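Long-range contacts in aminotransferase, class IV (Brucella abortus, PDB 4TVI), which probably transfers the amino group of leucine, isoleucine and valine to 2-oxoglutarate, using pyridoxal 5'-phosphate as cofactor: residues Leu92-Ile103 with Pro138-Leu147; Phe160-Arg169 with Glu194-Val205. All coordinates share one frame; numbering follows the deposited sequence.

In the fold
Contacts 1 and 2 lie on opposite sides of the chain's centre, their own centres about 34 Å apart, and both are partly buried and reach the second subunit. Contact 1 sets the connection between helices 78-91 and 100-111 against strand 143-151 of the five-stranded antiparallel sheet. Contact 2 joins parallel strands 160-164 and 202-206 of the mixed sheet and ties the end of helix 185-198 to the first of them. Strands 143-151 and 160-164 follow each other in the chain. The chemistry differs accordingly: contact 1 is mainly apolar, with one direct hydrogen bond between its segments, whereas contact 2 combines strand pairing with a network of threonine, serine, glutamate, lysine and histidine bonds.

Contact 1 of 2, residues Leu92-Ile103 with Pro138-Leu147; sequences LGLEPTLSANDI and PLASSTDFAL
L98 lays its CD1 methyl over one face of the F145 ring, where the connection between helices 78-91 and 100-111 packs on strand 143-151 of the antiparallel sheet, in the class IV aminotransferase fold. The methyl carbon L98 CD1 stands 3.8 Å from the centroid of the F145 ring and 20° off its normal, offset toward the rim, a CH-pi contact in which the two side chains meet at about a right angle. Chi1 of F145 (173°) sets CG opposite the backbone N, placing the ring where both L98 and I103 reach it; I103 adds CD1 obliquely, 4.0 Å from F145 CE1. Nearer the backbone, T97 OG1 comes within 3.5 Å of F145 CB. Y126 of strand 120-128 also meets the F145 ring, and its hydroxyl is hydrogen-bonded to L98 N.

A second apolar patch lies at the other end, where the L94 and P138 side chains cross at about a right angle, L94 CD2 lying 4.1 Å from P138 CB. A189 of the second subunit packs on P138, so this patch borders the dimer interface.

Among the polar contacts, a water donates to G93 O and, weakly, to P138 O, bridging the two turns. G93, at positive phi, is the C-prime residue of the Schellman motif that ends helix 78-91. At the start of the next helix, S99 and D102 form a capping box.

T143 fits against the backbone of E95 and the side chain of L94, with T143 CG2 3.4 Å from E95 O. The direct polar link runs from E95 N to T143 OG1, 3.0 Å long with an angle of 160° at the hydrogen. T143 OG1 in turn donates to A140 O in the carbonyl plane, on a lone pair, with T143 OG1 and A140 O 2.6 Å apart.

Contact 2 of 2, residues Phe160-Arg169 with Glu194-Val205; sequences FTITTTSFRR and EAKAKGFHNALV
Chi1 of -157° swings E194 CG away from the backbone N, and the chain runs on extended, which carries its carboxylate from the last turns of helix 185-198 to T165 and S166. E194 OE1 takes two bonds, from T165 OG1 at 2.7 Å nearly along the C-O axis and from S166 N on the syn side; S166 OG holds E194 OE2, also syn. Three donors thus fix the carboxylate's rotation and would probably stabilise its negative charge. T165 OG1 also accepts from F167 N, closing an ST turn.

K198, bent at chi3 (-73°), brings NZ to T164 O at 3.0 Å, above the carbonyl plane, and to T163 OG1, which is bonded to D289 as well. T163 CB lies over one face of the F200 ring, 3.9 Å from its centroid.

At the strand's start, H201 ND1 accepts from T161 N, 3.0 Å away at 166°, while H201 N donates to T161 OG1. The strands then pair through T163 N to N202 O and L204 N to T163 O, the latter 2.8 Å long. A water links T165 N to L204 O where they diverge. I162 CD1 packs on L204 CB.

Strand 160-164, helix 185-198 and parallel strand 202-206 together form a beta-alpha-beta unit, whose Schellman turn at G199 leads from the helix into the second strand.

Contact 1 of 2, residues Leu92-Ile103 with Pro138-Leu147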
loop_
_atom_site.group_PDB
_atom_site.type_symbol
_atom_site.label_atom_id
_atom_site.label_comp_id
_atom_site.label_asym_id
_atom_site.label_seq_id
_atom_site.Cartn_x
_atom_site.Cartn_y
_atom_site.Cartn_z
ATOM N N LEU A 92 11.570 -1.913 2.733
ATOM C CA LEU A 92 10.677 -0.763 2.708
ATOM C C LEU A 92 11.355 0.502 3.242
ATOM O O LEU A 92 10.691 1.503 3.511
ATOM C CB LEU A 92 9.400 -1.058 3.507
ATOM C CG LEU A 92 8.114 -1.377 2.731
ATOM C CD1 LEU A 92 7.701 -0.211 1.862
ATOM C CD2 LEU A 92 8.280 -2.609 1.877
ATOM N N GLY A 93 12.675 0.460 3.390
ATOM C CA GLY A 93 13.414 1.635 3.823
ATOM C C GLY A 93 13.327 1.895 5.317
ATOM O O GLY A 93 13.603 3.001 5.790
ATOM N N LEU A 94 12.933 0.878 6.070
ATOM C CA LEU A 94 12.877 0.998 7.519
ATOM C C LEU A 94 14.156 0.471 8.133
ATOM O O LEU A 94 14.935 -0.203 7.471
ATOM C CB LEU A 94 11.673 0.246 8.080
ATOM C CG LEU A 94 10.331 0.589 7.435
ATOM C CD1 LEU A 94 9.219 -0.267 8.020
ATOM C CD2 LEU A 94 10.026 2.070 7.618
ATOM N N GLU A 95 14.377 0.789 9.401
ATOM C CA GLU A 95 15.492 0.205 10.130
ATOM C C GLU A 95 14.939 -0.608 11.285
ATOM O O GLU A 95 14.568 -0.043 12.316
ATOM C CB GLU A 95 16.453 1.283 10.632
ATOM C CG GLU A 95 17.642 0.725 11.390
ATOM C CD GLU A 95 18.555 -0.117 10.513
ATOM O OE1 GLU A 95 18.616 0.142 9.291
ATOM O OE2 GLU A 95 19.207 -1.041 11.047
ATOM N N PRO A 96 14.866 -1.941 11.108
ATOM C CA PRO A 96 14.297 -2.836 12.122
ATOM C C PRO A 96 14.941 -2.626 13.484
ATOM O O PRO A 96 16.158 -2.486 13.596
ATOM C CB PRO A 96 14.580 -4.243 11.566
ATOM C CG PRO A 96 15.604 -4.048 10.479
ATOM C CD PRO A 96 15.342 -2.681 9.928
ATOM N N THR A 97 14.096 -2.583 14.506
ATOM C CA THR A 97 14.493 -2.246 15.863
ATOM C C THR A 97 14.882 -3.471 16.693
ATOM O O THR A 97 15.457 -3.334 17.772
ATOM C CB THR A 97 13.358 -1.500 16.569
ATOM O OG1 THR A 97 12.163 -2.284 16.471
ATOM C CG2 THR A 97 13.114 -0.148 15.896
ATOM N N LEU A 98 14.524 -4.660 16.210
ATOM C CA LEU A 98 14.833 -5.905 16.916
ATOM C C LEU A 98 15.544 -6.918 16.016
ATOM O O LEU A 98 15.285 -6.990 14.815
ATOM C CB LEU A 98 13.561 -6.531 17.489
ATOM C CG LEU A 98 12.753 -5.726 18.507
ATOM C CD1 LEU A 98 11.478 -6.469 18.867
ATOM C CD2 LEU A 98 13.586 -5.472 19.748
ATOM N N SER A 99 16.440 -7.703 16.600
ATOM C CA SER A 99 17.041 -8.807 15.871
ATOM C C SER A 99 15.980 -9.872 15.635
ATOM O O SER A 99 14.919 -9.850 16.268
ATOM C CB SER A 99 18.215 -9.396 16.645
ATOM O OG SER A 99 17.755 -10.043 17.815
ATOM N N ALA A 100 16.262 -10.806 14.735
ATOM C CA ALA A 100 15.332 -11.899 14.462
ATOM C C ALA A 100 15.108 -12.739 15.718
ATOM O O ALA A 100 13.981 -13.137 16.017
ATOM C CB ALA A 100 15.849 -12.767 13.326
ATOM N N ASN A 101 16.185 -12.981 16.459
ATOM C CA ASN A 101 16.105 -13.714 17.720
ATOM C C ASN A 101 15.295 -12.967 18.777
ATOM O O ASN A 101 14.589 -13.593 19.574
ATOM C CB ASN A 101 17.507 -14.016 18.250
ATOM C CG ASN A 101 18.112 -15.246 17.614
ATOM O OD1 ASN A 101 17.433 -15.988 16.905
ATOM N ND2 ASN A 101 19.398 -15.469 17.856
ATOM N N ASP A 102 15.410 -11.638 18.790
ATOM C CA ASP A 102 14.615 -10.810 19.693
ATOM C C ASP A 102 13.122 -11.020 19.453
ATOM O O ASP A 102 12.360 -11.243 20.396
ATOM C CB ASP A 102 14.940 -9.318 19.517
ATOM C CG ASP A 102 16.284 -8.927 20.100
ATOM O OD1 ASP A 102 16.774 -9.616 21.024
ATOM O OD2 ASP A 102 16.851 -7.920 19.628
ATOM N N ILE A 103 12.719 -10.949 18.185
ATOM C CA ILE A 103 11.321 -11.114 17.803
ATOM C C ILE A 103 10.814 -12.504 18.180
ATOM O O ILE A 103 9.711 -12.648 18.707
ATOM C CB ILE A 103 11.118 -10.876 16.290
ATOM C CG1 ILE A 103 11.355 -9.402 15.951
ATOM C CG2 ILE A 103 9.722 -11.321 15.842
ATOM C CD1 ILE A 103 11.105 -9.064 14.483
ATOM N N PRO A 138 9.945 7.466 4.105
ATOM C CA PRO A 138 10.059 7.198 5.544
ATOM C C PRO A 138 11.404 7.613 6.138
ATOM O O PRO A 138 12.443 7.452 5.500
ATOM C CB PRO A 138 9.888 5.674 5.630
ATOM C CG PRO A 138 10.307 5.171 4.301
ATOM C CD PRO A 138 9.867 6.224 3.318
ATOM N N LEU A 139 11.375 8.159 7.348
ATOM C CA LEU A 139 12.596 8.383 8.106
ATOM C C LEU A 139 12.916 7.084 8.850
ATOM O O LEU A 139 12.219 6.731 9.803
ATOM C CB LEU A 139 12.431 9.557 9.079
ATOM C CG LEU A 139 13.635 9.946 9.934
ATOM C CD1 LEU A 139 14.789 10.395 9.060
ATOM C CD2 LEU A 139 13.250 11.046 10.912
ATOM N N ALA A 140 13.951 6.374 8.403
ATOM C CA ALA A 140 14.260 5.031 8.911
ATOM C C ALA A 140 14.409 4.985 10.430
ATOM O O ALA A 140 13.944 4.049 11.084
ATOM C CB ALA A 140 15.528 4.500 8.254
ATOM N N SER A 141 15.023 6.021 10.989
ATOM C CA SER A 141 15.268 6.079 12.419
ATOM C C SER A 141 13.969 6.188 13.217
ATOM O O SER A 141 13.977 6.034 14.432
ATOM C CB SER A 141 16.187 7.256 12.748
ATOM O OG SER A 141 15.633 8.474 12.278
ATOM N N SER A 142 12.860 6.471 12.538
ATOM C CA SER A 142 11.573 6.595 13.214
ATOM C C SER A 142 10.797 5.282 13.184
ATOM O O SER A 142 9.618 5.246 13.532
ATOM C CB SER A 142 10.735 7.707 12.580
ATOM O OG SER A 142 10.248 7.317 11.307
ATOM N N THR A 143 11.471 4.202 12.796
ATOM C CA THR A 143 10.849 2.879 12.747
ATOM C C THR A 143 10.383 2.427 14.128
ATOM O O THR A 143 11.107 2.579 15.117
ATOM C CB THR A 143 11.819 1.822 12.173
ATOM O OG1 THR A 143 12.168 2.178 10.829
ATOM C CG2 THR A 143 11.175 0.439 12.163
ATOM N N ASP A 144 9.153 1.918 14.197
ATOM C CA ASP A 144 8.632 1.361 15.439
ATOM C C ASP A 144 8.131 -0.063 15.209
ATOM O O ASP A 144 7.994 -0.507 14.071
ATOM C CB ASP A 144 7.518 2.243 16.009
ATOM C CG ASP A 144 7.397 2.123 17.524
ATOM O OD1 ASP A 144 8.045 1.226 18.115
ATOM O OD2 ASP A 144 6.671 2.938 18.126
ATOM N N PHE A 145 7.842 -0.767 16.297
ATOM C CA PHE A 145 7.504 -2.183 16.234
ATOM C C PHE A 145 6.267 -2.520 17.054
ATOM O O PHE A 145 5.991 -1.886 18.075
ATOM C CB PHE A 145 8.699 -3.012 16.717
ATOM C CG PHE A 145 8.421 -4.486 16.850
ATOM C CD1 PHE A 145 8.496 -5.322 15.748
ATOM C CD2 PHE A 145 8.127 -5.041 18.086
ATOM C CE1 PHE A 145 8.259 -6.676 15.869
ATOM C CE2 PHE A 145 7.889 -6.404 18.214
ATOM C CZ PHE A 145 7.955 -7.220 17.107
ATOM N N ALA A 146 5.522 -3.520 16.601
ATOM C CA ALA A 146 4.456 -4.096 17.408
ATOM C C ALA A 146 4.298 -5.567 17.054
ATOM O O ALA A 146 4.446 -5.957 15.895
ATOM C CB ALA A 146 3.148 -3.345 17.213
ATOM N N LEU A 147 4.024 -6.383 18.065
ATOM C CA LEU A 147 3.832 -7.815 17.873
ATOM C C LEU A 147 2.439 -8.213 18.346
ATOM O O LEU A 147 2.152 -8.202 19.543
ATOM C CB LEU A 147 4.900 -8.604 18.628
ATOM C CG LEU A 147 4.845 -10.128 18.526
ATOM C CD1 LEU A 147 4.939 -10.576 17.066
ATOM C CD2 LEU A 147 5.958 -10.738 19.355
HETATM O O HOH W 1 14.457 4.997 4.477
#

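Contact 2 of 2, residues Phe160-Arg169 with Glu194-Val205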
loop_
_atom_site.group_PDB
_atom_site.type_symbol
_atom_site.label_atom_id
_atom_site.label_comp_id
_atom_site.label_asym_id
_atom_site.label_seq_id
_atom_site.Cartn_x
_atom_site.Cartn_y
_atom_site.Cartn_z
ATOM N N PHE A 160 -11.038 -24.644 -0.428
ATOM C CA PHE A 160 -11.721 -23.538 -1.094
ATOM C C PHE A 160 -11.634 -23.616 -2.618
ATOM O O PHE A 160 -10.854 -24.391 -3.172
ATOM C CB PHE A 160 -11.172 -22.193 -0.604
ATOM C CG PHE A 160 -9.707 -21.990 -0.874
ATOM C CD1 PHE A 160 -8.756 -22.415 0.039
ATOM C CD2 PHE A 160 -9.280 -21.351 -2.027
ATOM C CE1 PHE A 160 -7.405 -22.217 -0.202
ATOM C CE2 PHE A 160 -7.931 -21.151 -2.274
ATOM C CZ PHE A 160 -6.993 -21.588 -1.362
ATOM N N THR A 161 -12.447 -22.801 -3.284
ATOM C CA THR A 161 -12.522 -22.792 -4.737
ATOM C C THR A 161 -11.799 -21.589 -5.327
ATOM O O THR A 161 -11.616 -20.567 -4.657
ATOM C CB THR A 161 -13.981 -22.773 -5.221
ATOM O OG1 THR A 161 -14.615 -21.563 -4.787
ATOM C CG2 THR A 161 -14.739 -23.976 -4.671
ATOM N N ILE A 162 -11.393 -21.712 -6.587
ATOM C CA ILE A 162 -10.720 -20.616 -7.272
ATOM C C ILE A 162 -11.337 -20.307 -8.629
ATOM O O ILE A 162 -11.994 -21.146 -9.247
ATOM C CB ILE A 162 -9.216 -20.901 -7.487
ATOM C CG1 ILE A 162 -9.019 -22.218 -8.241
ATOM C CG2 ILE A 162 -8.475 -20.946 -6.156
ATOM C CD1 ILE A 162 -7.574 -22.494 -8.605
ATOM N N THR A 163 -11.107 -19.081 -9.077
ATOM C CA THR A 163 -11.454 -18.655 -10.422
ATOM C C THR A 163 -10.323 -17.749 -10.879
ATOM O O THR A 163 -9.365 -17.524 -10.138
ATOM C CB THR A 163 -12.809 -17.910 -10.475
ATOM O OG1 THR A 163 -13.106 -17.525 -11.827
ATOM C CG2 THR A 163 -12.761 -16.674 -9.600
ATOM N N THR A 164 -10.418 -17.243 -12.100
ATOM C CA THR A 164 -9.427 -16.306 -12.593
ATOM C C THR A 164 -9.787 -14.902 -12.142
ATOM O O THR A 164 -10.904 -14.657 -11.688
ATOM C CB THR A 164 -9.318 -16.346 -14.120
ATOM O OG1 THR A 164 -10.619 -16.167 -14.687
ATOM C CG2 THR A 164 -8.754 -17.685 -14.573
ATOM N N THR A 165 -8.837 -13.984 -12.272
ATOM C CA THR A 165 -9.085 -12.588 -11.949
ATOM C C THR A 165 -8.587 -11.692 -13.078
ATOM O O THR A 165 -7.650 -12.041 -13.800
ATOM C CB THR A 165 -8.413 -12.180 -10.625
ATOM O OG1 THR A 165 -8.582 -10.771 -10.422
ATOM C CG2 THR A 165 -6.922 -12.514 -10.650
ATOM N N SER A 166 -9.236 -10.546 -13.235
ATOM C CA SER A 166 -8.883 -9.603 -14.281
ATOM C C SER A 166 -7.617 -8.841 -13.918
ATOM O O SER A 166 -7.021 -8.170 -14.751
ATOM C CB SER A 166 -10.036 -8.632 -14.522
ATOM O OG SER A 166 -10.220 -7.805 -13.390
ATOM N N PHE A 167 -7.229 -8.908 -12.653
ATOM C CA PHE A 167 -6.048 -8.191 -12.203
ATOM C C PHE A 167 -4.820 -9.091 -12.182
ATOM O O PHE A 167 -4.943 -10.311 -12.128
ATOM C CB PHE A 167 -6.299 -7.592 -10.823
ATOM C CG PHE A 167 -7.569 -6.790 -10.746
ATOM C CD1 PHE A 167 -7.666 -5.558 -11.372
ATOM C CD2 PHE A 167 -8.666 -7.271 -10.045
ATOM C CE1 PHE A 167 -8.835 -4.819 -11.306
ATOM C CE2 PHE A 167 -9.841 -6.534 -9.975
ATOM C CZ PHE A 167 -9.924 -5.307 -10.605
ATOM N N ARG A 168 -3.639 -8.484 -12.236
ATOM C CA ARG A 168 -2.396 -9.242 -12.227
ATOM C C ARG A 168 -1.487 -8.789 -11.093
ATOM O O ARG A 168 -1.675 -7.713 -10.512
ATOM C CB ARG A 168 -1.657 -9.122 -13.562
ATOM C CG ARG A 168 -2.512 -9.372 -14.784
ATOM C CD ARG A 168 -1.675 -9.371 -16.072
ATOM N NE ARG A 168 -2.520 -9.576 -17.246
ATOM C CZ ARG A 168 -2.200 -9.214 -18.489
ATOM N NH1 ARG A 168 -1.040 -8.623 -18.746
ATOM N NH2 ARG A 168 -3.049 -9.442 -19.481
ATOM N N ARG A 169 -0.503 -9.628 -10.788
ATOM C CA ARG A 169 0.575 -9.285 -9.874
ATOM C C ARG A 169 1.358 -8.091 -10.399
ATOM O O ARG A 169 1.601 -7.982 -11.597
ATOM C CB ARG A 169 1.530 -10.472 -9.693
ATOM C CG ARG A 169 0.896 -11.749 -9.164
ATOM C CD ARG A 169 0.386 -11.586 -7.743
ATOM N NE ARG A 169 1.423 -11.065 -6.858
ATOM C CZ ARG A 169 1.183 -10.331 -5.778
ATOM N NH1 ARG A 169 -0.064 -10.026 -5.440
ATOM N NH2 ARG A 169 2.192 -9.900 -5.032
ATOM N N GLU A 194 -13.534 -9.708 -6.536
ATOM C CA GLU A 194 -13.965 -10.196 -7.841
ATOM C C GLU A 194 -14.327 -11.679 -7.799
ATOM O O GLU A 194 -15.349 -12.095 -8.345
ATOM C CB GLU A 194 -12.865 -9.971 -8.880
ATOM C CG GLU A 194 -13.361 -9.917 -10.312
ATOM C CD GLU A 194 -12.237 -9.655 -11.295
ATOM O OE1 GLU A 194 -11.142 -10.227 -11.114
ATOM O OE2 GLU A 194 -12.443 -8.877 -12.244
ATOM N N ALA A 195 -13.494 -12.469 -7.129
ATOM C CA ALA A 195 -13.735 -13.903 -7.014
ATOM C C ALA A 195 -15.048 -14.163 -6.290
ATOM O O ALA A 195 -15.874 -14.961 -6.738
ATOM C CB ALA A 195 -12.582 -14.581 -6.287
ATOM N N LYS A 196 -15.230 -13.466 -5.175
ATOM C CA LYS A 196 -16.439 -13.574 -4.376
ATOM C C LYS A 196 -17.668 -13.204 -5.186
ATOM O O LYS A 196 -18.696 -13.873 -5.103
ATOM C CB LYS A 196 -16.326 -12.677 -3.141
ATOM C CG LYS A 196 -17.560 -12.633 -2.265
ATOM C CD LYS A 196 -17.328 -11.690 -1.089
ATOM C CE LYS A 196 -18.486 -11.702 -0.116
ATOM N NZ LYS A 196 -18.140 -10.953 1.127
ATOM N N ALA A 197 -17.553 -12.153 -5.993
ATOM C CA ALA A 197 -18.672 -11.744 -6.834
ATOM C C ALA A 197 -19.024 -12.846 -7.828
ATOM O O ALA A 197 -20.192 -13.054 -8.144
ATOM C CB ALA A 197 -18.356 -10.440 -7.571
ATOM N N LYS A 198 -18.017 -13.592 -8.276
ATOM C CA LYS A 198 -18.250 -14.622 -9.285
ATOM C C LYS A 198 -18.653 -15.946 -8.657
ATOM O O LYS A 198 -18.947 -16.907 -9.362
ATOM C CB LYS A 198 -17.008 -14.822 -10.158
ATOM C CG LYS A 198 -16.616 -13.585 -10.949
ATOM C CD LYS A 198 -15.764 -13.940 -12.151
ATOM C CE LYS A 198 -14.363 -14.333 -11.773
ATOM N NZ LYS A 198 -13.596 -14.726 -12.987
ATOM N N GLY A 199 -18.689 -15.980 -7.328
ATOM C CA GLY A 199 -19.142 -17.149 -6.601
ATOM C C GLY A 199 -18.033 -18.104 -6.203
ATOM O O GLY A 199 -18.270 -19.302 -6.048
ATOM N N PHE A 200 -16.824 -17.574 -6.027
ATOM C CA PHE A 200 -15.673 -18.381 -5.621
ATOM C C PHE A 200 -14.955 -17.748 -4.434
ATOM O O PHE A 200 -15.092 -16.551 -4.194
ATOM C CB PHE A 200 -14.716 -18.561 -6.797
ATOM C CG PHE A 200 -15.350 -19.219 -7.992
ATOM C CD1 PHE A 200 -16.009 -18.468 -8.948
ATOM C CD2 PHE A 200 -15.299 -20.597 -8.145
ATOM C CE1 PHE A 200 -16.601 -19.073 -10.039
ATOM C CE2 PHE A 200 -15.888 -21.209 -9.232
ATOM C CZ PHE A 200 -16.541 -20.445 -10.182
ATOM N N HIS A 201 -14.188 -18.546 -3.696
ATOM C CA HIS A 201 -13.522 -18.060 -2.489
ATOM C C HIS A 201 -12.302 -17.214 -2.801
ATOM O O HIS A 201 -11.985 -16.270 -2.082
ATOM C CB HIS A 201 -13.073 -19.221 -1.598
ATOM C CG HIS A 201 -14.187 -20.089 -1.116
ATOM N ND1 HIS A 201 -14.459 -21.323 -1.666
ATOM C CD2 HIS A 201 -15.088 -19.913 -0.121
ATOM C CE1 HIS A 201 -15.488 -21.864 -1.040
ATOM N NE2 HIS A 201 -15.886 -21.030 -0.095
ATOM N N ASN A 202 -11.603 -17.582 -3.865
ATOM C CA ASN A 202 -10.265 -17.068 -4.093
ATOM C C ASN A 202 -9.968 -17.000 -5.582
ATOM O O ASN A 202 -10.776 -17.442 -6.403
ATOM C CB ASN A 202 -9.245 -17.955 -3.362
ATOM C CG ASN A 202 -7.977 -17.212 -2.980
ATOM O OD1 ASN A 202 -7.479 -16.378 -3.731
ATOM N ND2 ASN A 202 -7.459 -17.501 -1.790
ATOM N N ALA A 203 -8.816 -16.439 -5.928
ATOM C CA ALA A 203 -8.446 -16.279 -7.327
ATOM C C ALA A 203 -7.085 -16.902 -7.611
ATOM O O ALA A 203 -6.197 -16.877 -6.762
ATOM C CB ALA A 203 -8.448 -14.807 -7.711
ATOM N N LEU A 204 -6.933 -17.479 -8.798
ATOM C CA LEU A 204 -5.629 -17.929 -9.267
ATOM C C LEU A 204 -5.001 -16.786 -10.062
ATOM O O LEU A 204 -5.492 -16.413 -11.135
ATOM C CB LEU A 204 -5.754 -19.200 -10.110
ATOM C CG LEU A 204 -4.441 -19.897 -10.477
ATOM C CD1 LEU A 204 -3.673 -20.359 -9.222
ATOM C CD2 LEU A 204 -4.673 -21.065 -11.450
ATOM N N VAL A 205 -3.924 -16.224 -9.524
ATOM C CA VAL A 205 -3.388 -14.958 -10.012
ATOM C C VAL A 205 -2.154 -15.139 -10.895
ATOM O O VAL A 205 -1.268 -15.939 -10.584
ATOM C CB VAL A 205 -3.026 -14.032 -8.834
ATOM C CG1 VAL A 205 -2.744 -12.625 -9.328
ATOM C CG2 VAL A 205 -4.153 -14.022 -7.804
HETATM O O HOH W 2 -6.170 -14.863 -13.215
#